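RagB/SusD domain protein (Flavobacterium johnsoniae, PDB 5J90) binds chitin and, as a SusD-like protein encoded in a polysaccharide utilization locus, probably helps capture chitin chains at the outer membrane. Local coordinates at residues 60-64 and 424-429; 266-272 and 297-301; 277-282 and 376-382; 401-407 and 418-423. All coordinates share one frame; numbering follows the deposited sequence.

Contact 1 (60-64 and 424-429)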
loop_
_atom_site.group_PDB
_atom_site.type_symbol
_atom_site.label_atom_id
_atom_site.label_comp_id
_atom_site.label_asym_id
_atom_site.label_seq_id
_atom_site.Cartn_x
_atom_site.Cartn_y
_atom_site.Cartn_z
ATOM N N TRP A 60 15.056 -15.790 1.437
ATOM C CA TRP A 60 14.713 -14.378 1.613
ATOM C C TRP A 60 14.509 -14.017 3.087
ATOM O O TRP A 60 14.784 -12.887 3.496
ATOM C CB TRP A 60 13.470 -14.030 0.802
ATOM C CG TRP A 60 13.626 -14.214 -0.696
ATOM C CD1 TRP A 60 14.778 -14.105 -1.433
ATOM C CD2 TRP A 60 12.587 -14.543 -1.622
ATOM N NE1 TRP A 60 14.512 -14.346 -2.761
ATOM C CE2 TRP A 60 13.176 -14.624 -2.902
ATOM C CE3 TRP A 60 11.213 -14.777 -1.495
ATOM C CZ2 TRP A 60 12.432 -14.916 -4.048
ATOM C CZ3 TRP A 60 10.477 -15.073 -2.633
ATOM C CH2 TRP A 60 11.090 -15.140 -3.891
ATOM N N SER A 61 14.030 -14.978 3.879
ATOM C CA SER A 61 13.802 -14.788 5.314
ATOM C C SER A 61 15.084 -14.540 6.096
ATOM O O SER A 61 15.028 -14.134 7.252
ATOM C CB SER A 61 13.154 -16.041 5.901
ATOM O OG SER A 61 14.040 -17.156 5.774
ATOM N N GLY A 62 16.229 -14.853 5.496
ATOM C CA GLY A 62 17.483 -14.839 6.225
ATOM C C GLY A 62 17.820 -16.118 6.972
ATOM O O GLY A 62 18.826 -16.165 7.686
ATOM N N TYR A 63 17.013 -17.163 6.823
ATOM C CA TYR A 63 17.274 -18.418 7.528
ATOM C C TYR A 63 18.407 -19.248 6.915
ATOM O O TYR A 63 19.193 -19.854 7.643
ATOM C CB TYR A 63 16.019 -19.276 7.532
ATOM C CG TYR A 63 15.003 -18.947 8.611
ATOM C CD1 TYR A 63 15.214 -17.923 9.543
ATOM C CD2 TYR A 63 13.830 -19.680 8.706
ATOM C CE1 TYR A 63 14.265 -17.654 10.544
ATOM C CE2 TYR A 63 12.890 -19.424 9.693
ATOM C CZ TYR A 63 13.110 -18.410 10.611
ATOM O OH TYR A 63 12.164 -18.177 11.588
ATOM N N MET A 64 18.456 -19.303 5.588
ATOM C CA MET A 64 19.344 -20.229 4.876
ATOM C C MET A 64 19.875 -19.569 3.622
ATOM O O MET A 64 19.331 -18.558 3.163
ATOM C CB MET A 64 18.581 -21.512 4.523
ATOM C CG MET A 64 18.125 -22.295 5.749
ATOM S SD MET A 64 17.088 -23.736 5.417
ATOM C CE MET A 64 15.489 -23.131 5.990
ATOM N N LYS A 424 11.313 -14.120 17.844
ATOM C CA LYS A 424 10.327 -14.871 17.081
ATOM C C LYS A 424 10.992 -15.535 15.869
ATOM O O LYS A 424 10.775 -16.724 15.579
ATOM C CB LYS A 424 9.247 -13.886 16.635
ATOM C CG LYS A 424 7.986 -14.490 16.094
ATOM C CD LYS A 424 7.018 -13.339 15.787
ATOM C CE LYS A 424 5.712 -13.832 15.241
ATOM N NZ LYS A 424 4.993 -12.685 14.610
ATOM N N TRP A 425 11.822 -14.764 15.180
ATOM C CA TRP A 425 12.565 -15.233 14.020
ATOM C C TRP A 425 13.484 -16.407 14.401
ATOM O O TRP A 425 13.500 -17.432 13.718
ATOM C CB TRP A 425 13.335 -14.045 13.447
ATOM C CG TRP A 425 14.194 -14.244 12.218
ATOM C CD1 TRP A 425 13.812 -14.100 10.911
ATOM C CD2 TRP A 425 15.609 -14.492 12.192
ATOM N NE1 TRP A 425 14.887 -14.283 10.077
ATOM C CE2 TRP A 425 16.004 -14.534 10.837
ATOM C CE3 TRP A 425 16.576 -14.705 13.184
ATOM C CZ2 TRP A 425 17.323 -14.761 10.445
ATOM C CZ3 TRP A 425 17.888 -14.944 12.791
ATOM C CH2 TRP A 425 18.249 -14.970 11.435
ATOM N N ILE A 426 14.222 -16.280 15.501
ATOM C CA ILE A 426 15.079 -17.394 15.917
ATOM C C ILE A 426 14.239 -18.638 16.226
ATOM O O ILE A 426 14.573 -19.743 15.792
ATOM C CB ILE A 426 15.976 -17.047 17.135
ATOM C CG1 ILE A 426 16.926 -15.899 16.797
ATOM C CG2 ILE A 426 16.782 -18.283 17.575
ATOM C CD1 ILE A 426 17.650 -15.310 18.019
ATOM N N ALA A 427 13.152 -18.462 16.974
ATOM C CA ALA A 427 12.321 -19.584 17.398
ATOM C C ALA A 427 11.671 -20.342 16.239
ATOM O O ALA A 427 11.432 -21.548 16.344
ATOM C CB ALA A 427 11.257 -19.112 18.396
ATOM N N GLY A 428 11.374 -19.641 15.140
ATOM C CA GLY A 428 10.619 -20.239 14.050
ATOM C C GLY A 428 11.444 -21.011 13.035
ATOM O O GLY A 428 10.871 -21.622 12.141
ATOM N N PHE A 429 12.770 -20.996 13.172
ATOM C CA PHE A 429 13.638 -21.738 12.265
ATOM C C PHE A 429 13.228 -23.210 12.285
ATOM O O PHE A 429 12.934 -23.746 13.358
ATOM C CB PHE A 429 15.097 -21.577 12.707
ATOM C CG PHE A 429 16.078 -22.287 11.817
ATOM C CD1 PHE A 429 16.528 -23.564 12.142
ATOM C CD2 PHE A 429 16.546 -21.688 10.658
ATOM C CE1 PHE A 429 17.424 -24.230 11.322
ATOM C CE2 PHE A 429 17.444 -22.353 9.833
ATOM C CZ PHE A 429 17.880 -23.627 10.171
#

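Contact 2 (266-272 and 297-301)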
loop_
_atom_site.group_PDB
_atom_site.type_symbol
_atom_site.label_atom_id
_atom_site.label_comp_id
_atom_site.label_asym_id
_atom_site.label_seq_id
_atom_site.Cartn_x
_atom_site.Cartn_y
_atom_site.Cartn_z
ATOM N N ARG A 266 22.716 -24.130 2.968
ATOM C CA ARG A 266 23.611 -24.013 4.114
ATOM C C ARG A 266 23.056 -23.007 5.122
ATOM O O ARG A 266 22.103 -22.269 4.829
ATOM C CB ARG A 266 24.993 -23.513 3.666
ATOM C CG ARG A 266 25.721 -24.346 2.599
ATOM C CD ARG A 266 26.459 -25.558 3.172
ATOM N NE ARG A 266 25.562 -26.683 3.381
ATOM C CZ ARG A 266 25.945 -27.905 3.745
ATOM N NH1 ARG A 266 27.234 -28.180 3.935
ATOM N NH2 ARG A 266 25.041 -28.855 3.911
ATOM N N MET A 267 23.647 -22.975 6.312
ATOM C CA MET A 267 23.446 -21.877 7.248
ATOM C C MET A 267 23.642 -20.539 6.530
ATOM O O MET A 267 24.512 -20.413 5.664
ATOM C CB MET A 267 24.470 -22.001 8.374
ATOM C CG MET A 267 24.345 -20.962 9.475
ATOM S SD MET A 267 25.726 -21.159 10.625
ATOM C CE MET A 267 25.134 -20.207 12.020
ATOM N N SER A 268 22.834 -19.539 6.880
ATOM C CA SER A 268 22.962 -18.211 6.279
ATOM C C SER A 268 23.885 -17.287 7.066
ATOM O O SER A 268 24.145 -17.502 8.250
ATOM C CB SER A 268 21.592 -17.538 6.212
ATOM O OG SER A 268 21.172 -17.223 7.525
ATOM N N ALA A 269 24.342 -16.227 6.406
ATOM C CA ALA A 269 25.114 -15.190 7.081
ATOM C C ALA A 269 24.313 -14.467 8.161
ATOM O O ALA A 269 24.862 -14.114 9.198
ATOM C CB ALA A 269 25.659 -14.194 6.071
ATOM N N ASP A 270 23.020 -14.243 7.939
ATOM C CA ASP A 270 22.207 -13.602 8.978
ATOM C C ASP A 270 22.112 -14.470 10.232
ATOM O O ASP A 270 22.196 -13.964 11.357
ATOM C CB ASP A 270 20.795 -13.283 8.470
ATOM C CG ASP A 270 20.771 -12.159 7.455
ATOM O OD1 ASP A 270 21.233 -11.040 7.771
ATOM O OD2 ASP A 270 20.278 -12.401 6.338
ATOM N N MET A 271 21.916 -15.773 10.041
ATOM C CA MET A 271 21.864 -16.683 11.175
ATOM C C MET A 271 23.203 -16.709 11.916
ATOM O O MET A 271 23.221 -16.725 13.144
ATOM C CB MET A 271 21.437 -18.085 10.735
ATOM C CG MET A 271 19.930 -18.280 10.714
ATOM S SD MET A 271 19.349 -18.472 12.399
ATOM C CE MET A 271 17.574 -18.392 12.158
ATOM N N GLU A 272 24.310 -16.687 11.179
ATOM C CA GLU A 272 25.608 -16.647 11.851
ATOM C C GLU A 272 25.739 -15.366 12.673
ATOM O O GLU A 272 26.068 -15.405 13.849
ATOM C CB GLU A 272 26.771 -16.754 10.860
ATOM C CG GLU A 272 28.107 -16.808 11.592
ATOM C CD GLU A 272 29.333 -16.732 10.691
ATOM O OE1 GLU A 272 29.303 -17.229 9.546
ATOM O OE2 GLU A 272 30.356 -16.181 11.159
ATOM N N TYR A 297 30.675 -22.653 13.425
ATOM C CA TYR A 297 29.426 -22.393 12.711
ATOM C C TYR A 297 29.647 -21.265 11.721
ATOM O O TYR A 297 29.890 -20.126 12.119
ATOM C CB TYR A 297 28.307 -22.040 13.698
ATOM C CG TYR A 297 28.011 -23.184 14.634
ATOM C CD1 TYR A 297 27.234 -24.259 14.220
ATOM C CD2 TYR A 297 28.543 -23.213 15.919
ATOM C CE1 TYR A 297 26.974 -25.324 15.063
ATOM C CE2 TYR A 297 28.291 -24.279 16.770
ATOM C CZ TYR A 297 27.509 -25.330 16.337
ATOM O OH TYR A 297 27.249 -26.398 17.167
ATOM N N LYS A 298 29.585 -21.586 10.431
ATOM C CA LYS A 298 29.844 -20.598 9.389
ATOM C C LYS A 298 28.711 -20.551 8.377
ATOM O O LYS A 298 28.317 -21.580 7.826
ATOM C CB LYS A 298 31.169 -20.884 8.668
ATOM C CG LYS A 298 32.415 -20.599 9.506
ATOM C CD LYS A 298 32.483 -19.141 9.952
ATOM C CE LYS A 298 32.497 -18.178 8.776
ATOM N NZ LYS A 298 32.453 -16.757 9.233
ATOM N N GLY A 299 28.199 -19.347 8.139
ATOM C CA GLY A 299 27.079 -19.168 7.236
ATOM C C GLY A 299 27.495 -18.551 5.920
ATOM O O GLY A 299 28.585 -17.974 5.796
ATOM N N VAL A 300 26.608 -18.669 4.937
ATOM C CA VAL A 300 26.838 -18.195 3.584
ATOM C C VAL A 300 25.973 -16.956 3.318
ATOM O O VAL A 300 24.791 -16.916 3.690
ATOM C CB VAL A 300 26.501 -19.300 2.573
ATOM C CG1 VAL A 300 26.730 -18.817 1.152
ATOM C CG2 VAL A 300 27.332 -20.549 2.870
ATOM N N ARG A 301 26.562 -15.946 2.683
ATOM C CA ARG A 301 25.852 -14.717 2.344
ATOM C C ARG A 301 24.924 -14.967 1.157
ATOM O O ARG A 301 25.286 -15.659 0.208
ATOM C CB ARG A 301 26.867 -13.623 1.995
ATOM C CG ARG A 301 26.261 -12.274 1.668
ATOM C CD ARG A 301 26.243 -11.381 2.874
ATOM N NE ARG A 301 25.631 -10.093 2.563
ATOM C CZ ARG A 301 26.271 -8.928 2.533
ATOM N NH1 ARG A 301 27.572 -8.857 2.806
ATOM N NH2 ARG A 301 25.599 -7.822 2.243
#

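Contact 3 (277-282 and 376-382)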
loop_
_atom_site.group_PDB
_atom_site.type_symbol
_atom_site.label_atom_id
_atom_site.label_comp_id
_atom_site.label_asym_id
_atom_site.label_seq_id
_atom_site.Cartn_x
_atom_site.Cartn_y
_atom_site.Cartn_z
ATOM N N GLY A 277 26.284 -13.853 17.659
ATOM C CA GLY A 277 26.329 -12.638 18.459
ATOM C C GLY A 277 25.758 -12.866 19.843
ATOM O O GLY A 277 26.315 -12.418 20.852
ATOM N N TYR A 278 24.637 -13.577 19.895
ATOM C CA TYR A 278 23.974 -13.878 21.156
ATOM C C TYR A 278 24.542 -15.112 21.858
ATOM O O TYR A 278 24.095 -15.448 22.948
ATOM C CB TYR A 278 22.478 -14.116 20.925
ATOM C CG TYR A 278 21.632 -12.887 20.635
ATOM C CD1 TYR A 278 22.009 -11.613 21.057
ATOM C CD2 TYR A 278 20.425 -13.017 19.957
ATOM C CE1 TYR A 278 21.205 -10.501 20.798
ATOM C CE2 TYR A 278 19.622 -11.921 19.696
ATOM C CZ TYR A 278 20.011 -10.666 20.114
ATOM O OH TYR A 278 19.188 -9.585 19.851
ATOM N N GLN A 279 25.505 -15.787 21.231
ATOM C CA GLN A 279 26.009 -17.073 21.733
ATOM C C GLN A 279 24.840 -17.990 22.076
ATOM O O GLN A 279 24.771 -18.587 23.150
ATOM C CB GLN A 279 26.921 -16.876 22.946
ATOM C CG GLN A 279 28.198 -16.123 22.623
ATOM C CD GLN A 279 29.104 -15.972 23.830
ATOM O OE1 GLN A 279 29.084 -16.799 24.743
ATOM N NE2 GLN A 279 29.897 -14.908 23.843
ATOM N N ASP A 280 23.907 -18.076 21.136
ATOM C CA ASP A 280 22.637 -18.740 21.350
ATOM C C ASP A 280 22.826 -20.255 21.334
ATOM O O ASP A 280 23.285 -20.804 20.337
ATOM C CB ASP A 280 21.698 -18.297 20.222
ATOM C CG ASP A 280 20.252 -18.618 20.499
ATOM O OD1 ASP A 280 19.953 -19.745 20.926
ATOM O OD2 ASP A 280 19.396 -17.720 20.284
ATOM N N PRO A 281 22.457 -20.940 22.431
ATOM C CA PRO A 281 22.679 -22.392 22.488
ATOM C C PRO A 281 21.815 -23.182 21.505
ATOM O O PRO A 281 22.085 -24.361 21.279
ATOM C CB PRO A 281 22.315 -22.752 23.933
ATOM C CG PRO A 281 21.382 -21.677 24.368
ATOM C CD PRO A 281 21.858 -20.425 23.674
ATOM N N ARG A 282 20.797 -22.553 20.921
ATOM C CA ARG A 282 19.984 -23.237 19.916
ATOM C C ARG A 282 20.756 -23.473 18.621
ATOM O O ARG A 282 20.334 -24.266 17.781
ATOM C CB ARG A 282 18.691 -22.453 19.641
ATOM C CG ARG A 282 17.719 -22.502 20.812
ATOM C CD ARG A 282 16.556 -21.514 20.635
ATOM N NE ARG A 282 17.001 -20.131 20.786
ATOM C CZ ARG A 282 16.178 -19.088 20.874
ATOM N NH1 ARG A 282 14.863 -19.277 20.825
ATOM N NH2 ARG A 282 16.671 -17.869 21.018
ATOM N N TYR A 376 20.362 -15.891 29.313
ATOM C CA TYR A 376 20.196 -15.390 27.950
ATOM C C TYR A 376 19.188 -14.239 27.924
ATOM O O TYR A 376 19.442 -13.191 27.328
ATOM C CB TYR A 376 19.728 -16.546 27.068
ATOM C CG TYR A 376 19.491 -16.232 25.606
ATOM C CD1 TYR A 376 18.236 -15.820 25.161
ATOM C CD2 TYR A 376 20.502 -16.387 24.668
ATOM C CE1 TYR A 376 18.003 -15.555 23.817
ATOM C CE2 TYR A 376 20.279 -16.116 23.314
ATOM C CZ TYR A 376 19.023 -15.701 22.903
ATOM O OH TYR A 376 18.792 -15.441 21.573
ATOM N N ILE A 377 18.070 -14.447 28.609
ATOM C CA ILE A 377 16.995 -13.472 28.709
ATOM C C ILE A 377 17.434 -12.191 29.425
ATOM O O ILE A 377 16.983 -11.096 29.089
ATOM C CB ILE A 377 15.786 -14.103 29.419
ATOM C CG1 ILE A 377 15.082 -15.088 28.476
ATOM C CG2 ILE A 377 14.825 -13.043 29.926
ATOM C CD1 ILE A 377 14.087 -15.988 29.171
ATOM N N ALA A 378 18.340 -12.324 30.393
ATOM C CA ALA A 378 18.776 -11.165 31.169
ATOM C C ALA A 378 19.956 -10.406 30.555
ATOM O O ALA A 378 20.324 -9.335 31.040
ATOM C CB ALA A 378 19.105 -11.586 32.602
ATOM N N ASP A 379 20.541 -10.940 29.486
ATOM C CA ASP A 379 21.749 -10.349 28.915
ATOM C C ASP A 379 21.466 -9.064 28.139
ATOM O O ASP A 379 20.739 -9.078 27.143
ATOM C CB ASP A 379 22.477 -11.359 28.029
ATOM C CG ASP A 379 23.823 -10.846 27.559
ATOM O OD1 ASP A 379 23.851 -9.883 26.768
ATOM O OD2 ASP A 379 24.859 -11.405 27.986
ATOM N N ASN A 380 22.058 -7.959 28.586
ATOM C CA ASN A 380 21.876 -6.662 27.937
ATOM C C ASN A 380 23.170 -6.154 27.306
ATOM O O ASN A 380 23.411 -4.942 27.236
ATOM C CB ASN A 380 21.325 -5.637 28.939
ATOM C CG ASN A 380 20.791 -4.382 28.264
ATOM O OD1 ASN A 380 20.273 -4.430 27.145
ATOM N ND2 ASN A 380 20.920 -3.247 28.944
ATOM N N THR A 381 23.995 -7.082 26.827
ATOM C CA THR A 381 25.277 -6.721 26.240
ATOM C C THR A 381 25.470 -7.313 24.848
ATOM O O THR A 381 25.820 -6.595 23.914
ATOM C CB THR A 381 26.453 -7.149 27.150
ATOM O OG1 THR A 381 26.360 -6.449 28.398
ATOM C CG2 THR A 381 27.782 -6.827 26.492
ATOM N N LYS A 382 25.245 -8.618 24.716
ATOM C CA LYS A 382 25.491 -9.301 23.447
ATOM C C LYS A 382 24.559 -8.808 22.340
ATOM O O LYS A 382 23.363 -8.615 22.553
ATOM C CB LYS A 382 25.367 -10.816 23.605
ATOM C CG LYS A 382 26.343 -11.428 24.616
ATOM C CD LYS A 382 26.353 -12.944 24.502
ATOM C CE LYS A 382 27.202 -13.594 25.588
ATOM N NZ LYS A 382 26.532 -13.525 26.913
HETATM O O HOH W 1 23.487 -14.707 25.830
#

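Contact 4 (401-407 and 418-423)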
loop_
_atom_site.group_PDB
_atom_site.type_symbol
_atom_site.label_atom_id
_atom_site.label_comp_id
_atom_site.label_asym_id
_atom_site.label_seq_id
_atom_site.Cartn_x
_atom_site.Cartn_y
_atom_site.Cartn_z
ATOM N N ASN A 401 21.598 -6.218 12.838
ATOM C CA ASN A 401 20.541 -6.368 13.841
ATOM C C ASN A 401 21.119 -6.056 15.215
ATOM O O ASN A 401 21.496 -6.952 15.987
ATOM C CB ASN A 401 19.900 -7.764 13.806
ATOM C CG ASN A 401 18.507 -7.776 14.421
ATOM O OD1 ASN A 401 17.656 -6.959 14.065
ATOM N ND2 ASN A 401 18.272 -8.679 15.357
ATOM N N ASN A 402 21.215 -4.766 15.501
ATOM C CA ASN A 402 21.999 -4.302 16.637
ATOM C C ASN A 402 21.114 -4.009 17.828
ATOM O O ASN A 402 20.787 -2.864 18.131
ATOM C CB ASN A 402 22.851 -3.106 16.218
ATOM C CG ASN A 402 23.756 -3.439 15.047
ATOM O OD1 ASN A 402 24.320 -4.536 14.981
ATOM N ND2 ASN A 402 23.881 -2.512 14.104
ATOM N N VAL A 403 20.705 -5.088 18.479
ATOM C CA VAL A 403 19.800 -5.043 19.611
ATOM C C VAL A 403 20.164 -6.201 20.539
ATOM O O VAL A 403 20.566 -7.275 20.078
ATOM C CB VAL A 403 18.319 -5.155 19.138
ATOM C CG1 VAL A 403 18.056 -6.500 18.475
ATOM C CG2 VAL A 403 17.360 -4.921 20.281
ATOM N N THR A 404 20.045 -5.985 21.842
ATOM C CA THR A 404 20.320 -7.041 22.805
ATOM C C THR A 404 19.053 -7.842 23.089
ATOM O O THR A 404 17.953 -7.468 22.674
ATOM C CB THR A 404 20.821 -6.467 24.140
ATOM O OG1 THR A 404 19.800 -5.639 24.701
ATOM C CG2 THR A 404 22.079 -5.646 23.930
ATOM N N VAL A 405 19.201 -8.933 23.828
ATOM C CA VAL A 405 18.054 -9.745 24.194
ATOM C C VAL A 405 17.230 -9.104 25.309
ATOM O O VAL A 405 16.003 -9.079 25.240
ATOM C CB VAL A 405 18.472 -11.168 24.627
ATOM C CG1 VAL A 405 17.251 -11.951 25.079
ATOM C CG2 VAL A 405 19.165 -11.898 23.487
ATOM N N ALA A 406 17.904 -8.582 26.336
ATOM C CA ALA A 406 17.229 -8.127 27.550
ATOM C C ALA A 406 16.149 -7.080 27.300
ATOM O O ALA A 406 16.359 -6.118 26.560
ATOM C CB ALA A 406 18.251 -7.590 28.559
ATOM N N TRP A 407 15.003 -7.277 27.941
ATOM C CA TRP A 407 13.926 -6.301 27.875
ATOM C C TRP A 407 14.331 -5.023 28.588
ATOM O O TRP A 407 14.905 -5.055 29.680
ATOM C CB TRP A 407 12.657 -6.853 28.514
ATOM C CG TRP A 407 11.452 -6.003 28.245
ATOM C CD1 TRP A 407 10.900 -5.061 29.069
ATOM C CD2 TRP A 407 10.656 -6.014 27.055
ATOM N NE1 TRP A 407 9.806 -4.484 28.460
ATOM C CE2 TRP A 407 9.633 -5.061 27.229
ATOM C CE3 TRP A 407 10.705 -6.746 25.866
ATOM C CZ2 TRP A 407 8.672 -4.817 26.252
ATOM C CZ3 TRP A 407 9.748 -6.503 24.895
ATOM C CH2 TRP A 407 8.745 -5.552 25.098
ATOM N N GLN A 418 11.459 -4.819 17.674
ATOM C CA GLN A 418 12.644 -5.458 17.111
ATOM C C GLN A 418 13.109 -6.639 17.965
ATOM O O GLN A 418 13.495 -7.681 17.432
ATOM C CB GLN A 418 13.771 -4.438 16.904
ATOM C CG GLN A 418 15.000 -5.009 16.221
ATOM C CD GLN A 418 16.087 -3.965 15.993
ATOM O OE1 GLN A 418 15.982 -2.828 16.470
ATOM N NE2 GLN A 418 17.138 -4.347 15.276
ATOM N N LYS A 419 13.073 -6.483 19.287
ATOM C CA LYS A 419 13.456 -7.573 20.179
ATOM C C LYS A 419 12.501 -8.745 20.022
ATOM O O LYS A 419 12.932 -9.888 19.858
ATOM C CB LYS A 419 13.475 -7.103 21.637
ATOM C CG LYS A 419 14.657 -6.196 21.969
ATOM C CD LYS A 419 14.504 -5.619 23.370
ATOM C CE LYS A 419 15.613 -4.618 23.683
ATOM N NZ LYS A 419 16.917 -5.284 24.001
ATOM N N ILE A 420 11.204 -8.459 20.077
ATOM C CA ILE A 420 10.189 -9.500 19.938
ATOM C C ILE A 420 10.325 -10.273 18.623
ATOM O O ILE A 420 10.351 -11.511 18.608
ATOM C CB ILE A 420 8.777 -8.897 20.053
ATOM C CG1 ILE A 420 8.538 -8.421 21.489
ATOM C CG2 ILE A 420 7.725 -9.913 19.641
ATOM C CD1 ILE A 420 7.318 -7.507 21.643
ATOM N N ILE A 421 10.429 -9.545 17.519
ATOM C CA ILE A 421 10.498 -10.200 16.215
ATOM C C ILE A 421 11.828 -10.946 16.032
ATOM O O ILE A 421 11.862 -12.000 15.401
ATOM C CB ILE A 421 10.255 -9.203 15.058
ATOM C CG1 ILE A 421 8.881 -8.521 15.199
ATOM C CG2 ILE A 421 10.369 -9.912 13.710
ATOM C CD1 ILE A 421 7.704 -9.469 15.210
ATOM N N THR A 422 12.920 -10.422 16.591
ATOM C CA THR A 422 14.200 -11.139 16.513
ATOM C C THR A 422 14.082 -12.506 17.193
ATOM O O THR A 422 14.483 -13.528 16.629
ATOM C CB THR A 422 15.343 -10.331 17.165
ATOM O OG1 THR A 422 15.555 -9.125 16.423
ATOM C CG2 THR A 422 16.642 -11.135 17.185
ATOM N N GLN A 423 13.504 -12.526 18.389
ATOM C CA GLN A 423 13.351 -13.785 19.115
ATOM C C GLN A 423 12.346 -14.711 18.432
ATOM O O GLN A 423 12.518 -15.933 18.405
ATOM C CB GLN A 423 13.006 -13.515 20.578
ATOM C CG GLN A 423 14.213 -12.982 21.350
ATOM C CD GLN A 423 15.391 -13.950 21.327
ATOM O OE1 GLN A 423 15.218 -15.164 21.454
ATOM N NE2 GLN A 423 16.600 -13.410 21.164
HETATM O O HOH W 2 19.469 -2.524 14.815
HETATM O O HOH W 3 19.126 -3.397 22.673
#

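Contact 1 (60-64 and 424-429)
Y63 and F429 are the residues whose backbones come nearest, 6.8 Å between their CA atoms, where the loop after helix 57-60 meets the C-terminal end of helix 413-428. G62, just past the end of its helix, has positive phi, and S61 OG, also hydrogen-bonded to S57 O, accepts from Y63 N in an ST turn. That turn leaves S61 O facing W425, whose NE1 donates to it at 2.8 Å in a nearly straight bond (173°), the acceptor lying in the indole plane. The phenol of Y63 slides between two rings: its CE1 edge is set over the face of the W425 five-membered ring, planes at 58°, while the edge of F429 meets a face of Y63, CD2 to CG 3.8 Å. With CG anti to the carbonyl carbon (chi1 -83°), Y63 reaches the helix end, and its OH donates in the carbonyl plane to a lone pair of W425 O at 2.6 Å. A phenylalanine in place of Y63 would probably leave W425 O without this hydroxyl donor in a buried spot. M271 of helix 269-277 packs against all three rings. The result is an edge-to-face aromatic cluster packing the 60-64 loop against helix 413-428 in the largely helical SusD-like fold.

Contact 2 (266-272 and 297-301)
Backbone bonds join S268 and V300 in a single beta bridge: V300 N donates to M267 O at 2.8 Å, and A269 N to V300 O, the latter from above the carbonyl plane. G299 packs its CA against M267 O and S268 O in CA-H...O contacts; a side chain there would run into S268 O. The charged contact centres on E272, extended from the first turn of helix 269-277 with CG anti to its own N (chi1 -176°). Its OE1 receives G299 N at 2.8 Å, almost straight (174°), on the anti side, while OE2 takes K298 NZ at 2.9 Å on its syn lone pair. K276 adds a second salt bridge to OE2, and K298 NZ also bonds V388 O. The beta bridge sits at the start of helix 269-277, where S268 is the N-cap, its OG accepting from M271 N at 3.0 Å and also bonded to G62 O. Replacing E272 by an alanine would probably strip G299 N of its acceptor and leave K298 and K276 without their shared carboxylate. Apolar contacts flank the polar ones. M267, fully extended, crosses Y297 at about a right angle, CE to CB 4.0 Å; A269 CB rests on R301 CA, and V300 CG2 meets R266 CB at 3.9 Å.

Contact 3 (277-282 and 376-382)
The ring of Y376 reaches from the last turn of helix 373-378 across Y278, its CE2 3.8 Å from Y278 CB, and places its hydroxyl beside D280. It gets there because CG is anti to the backbone N (chi1 180°), directing the phenol out of the helix toward the 277-282 loop. That loop joins two helices: Q279, with positive phi, closes helix 269-277 in a Schellman motif, and D280 caps the turn leading into the next helix, 283-286, by accepting from R282 N. The carboxylate of D280 does three jobs. OD1 takes both R282 N and R282 NE, the latter at 3.0 Å and in the guanidinium plane; OD2 takes R282 NH2 at 2.8 Å, completing a side-on, two-nitrogen salt bridge in which both oxygens use their syn lone pairs; and OD2 also receives a weak hydrogen bond from Y376 OH at 2.7 Å. With its rotation fixed this way, the acid is probably kept ionised by the arginine. Q423 of helix 413-428 joins the network, its NE2 bonded to Y376 OH and its OE1 to R282 NH2. On the more open side K382 lies against the end of helix 269-277, CB on G277 O, while its side chain crosses that of Q279 at about a right angle, CE against the amide. D379 holds this lysine's backbone and tail alike, OD1 accepting T381 N (an Asx turn) and K382 N as well (an Asx motif), and OD2 pairing with K382 NZ at 2.9 Å. The carbonyl O of K382 meets the edge of the Y278 ring, 3.4 Å from CE1 and in the ring plane.

Contact 4 (401-407 and 418-423)
K419 NZ is gripped by two backbone carbonyls of the 401-407 loop, A406 O at 2.7 Å and T404 O at 2.8 Å. The T404 carbonyl is approached from above its plane, the A406 one from a position tilted by 30°. A water shared with T404 N is a third partner. The chain of K419 runs straight to CE, and the last torsion (chi4 -77°) turns NZ toward the two carbonyls; on the way CG presses on V403 CG2, a tight 3.4 Å. Beside K419 on the same helix, Q418 and T422 continue the seam through N401. Q418 NE2 donates to N401 OD1 at 2.9 Å, with the acceptor in the Q418 amide plane and the two amides turned 58° apart. N401 ND2 in turn donates to T422 OG1 at 3.0 Å, and that hydroxyl donates a hydrogen bond to Q418 O within helix 413-428. A second water links Q418 NE2 to N402 N. At the far end W407 offers its ring edge to I420 CG1. K419 satisfies two loop carbonyls, N401 is held through its side-chain amide, and the buried lysine charge is probably offset by carbonyl dipoles, with no acid in this contact.

In the fold
From the N terminus, the loop 60-64 meets its partner only at 424-429, so contact 1 closes a span of some 360 residues that encloses the other three. Within it, contact 2 forms a short loop from 266-272 to 297-301. Contact 3 starts inside that loop, at 277-282, and ends beyond it at 376-382, so the two cross. Contact 4 follows in series, between 401-407 and 418-423. Contacts 1 and 4 share helix 413-428, and I426 of contact 1 packs on R282 and Y376 of contact 3. G62 to S268 joins contacts 1 and 2, while Y278 to V403 and N380 to T404 join contacts 3 and 4. Helices 269-277, 373-378 and 413-428 are thereby tied together.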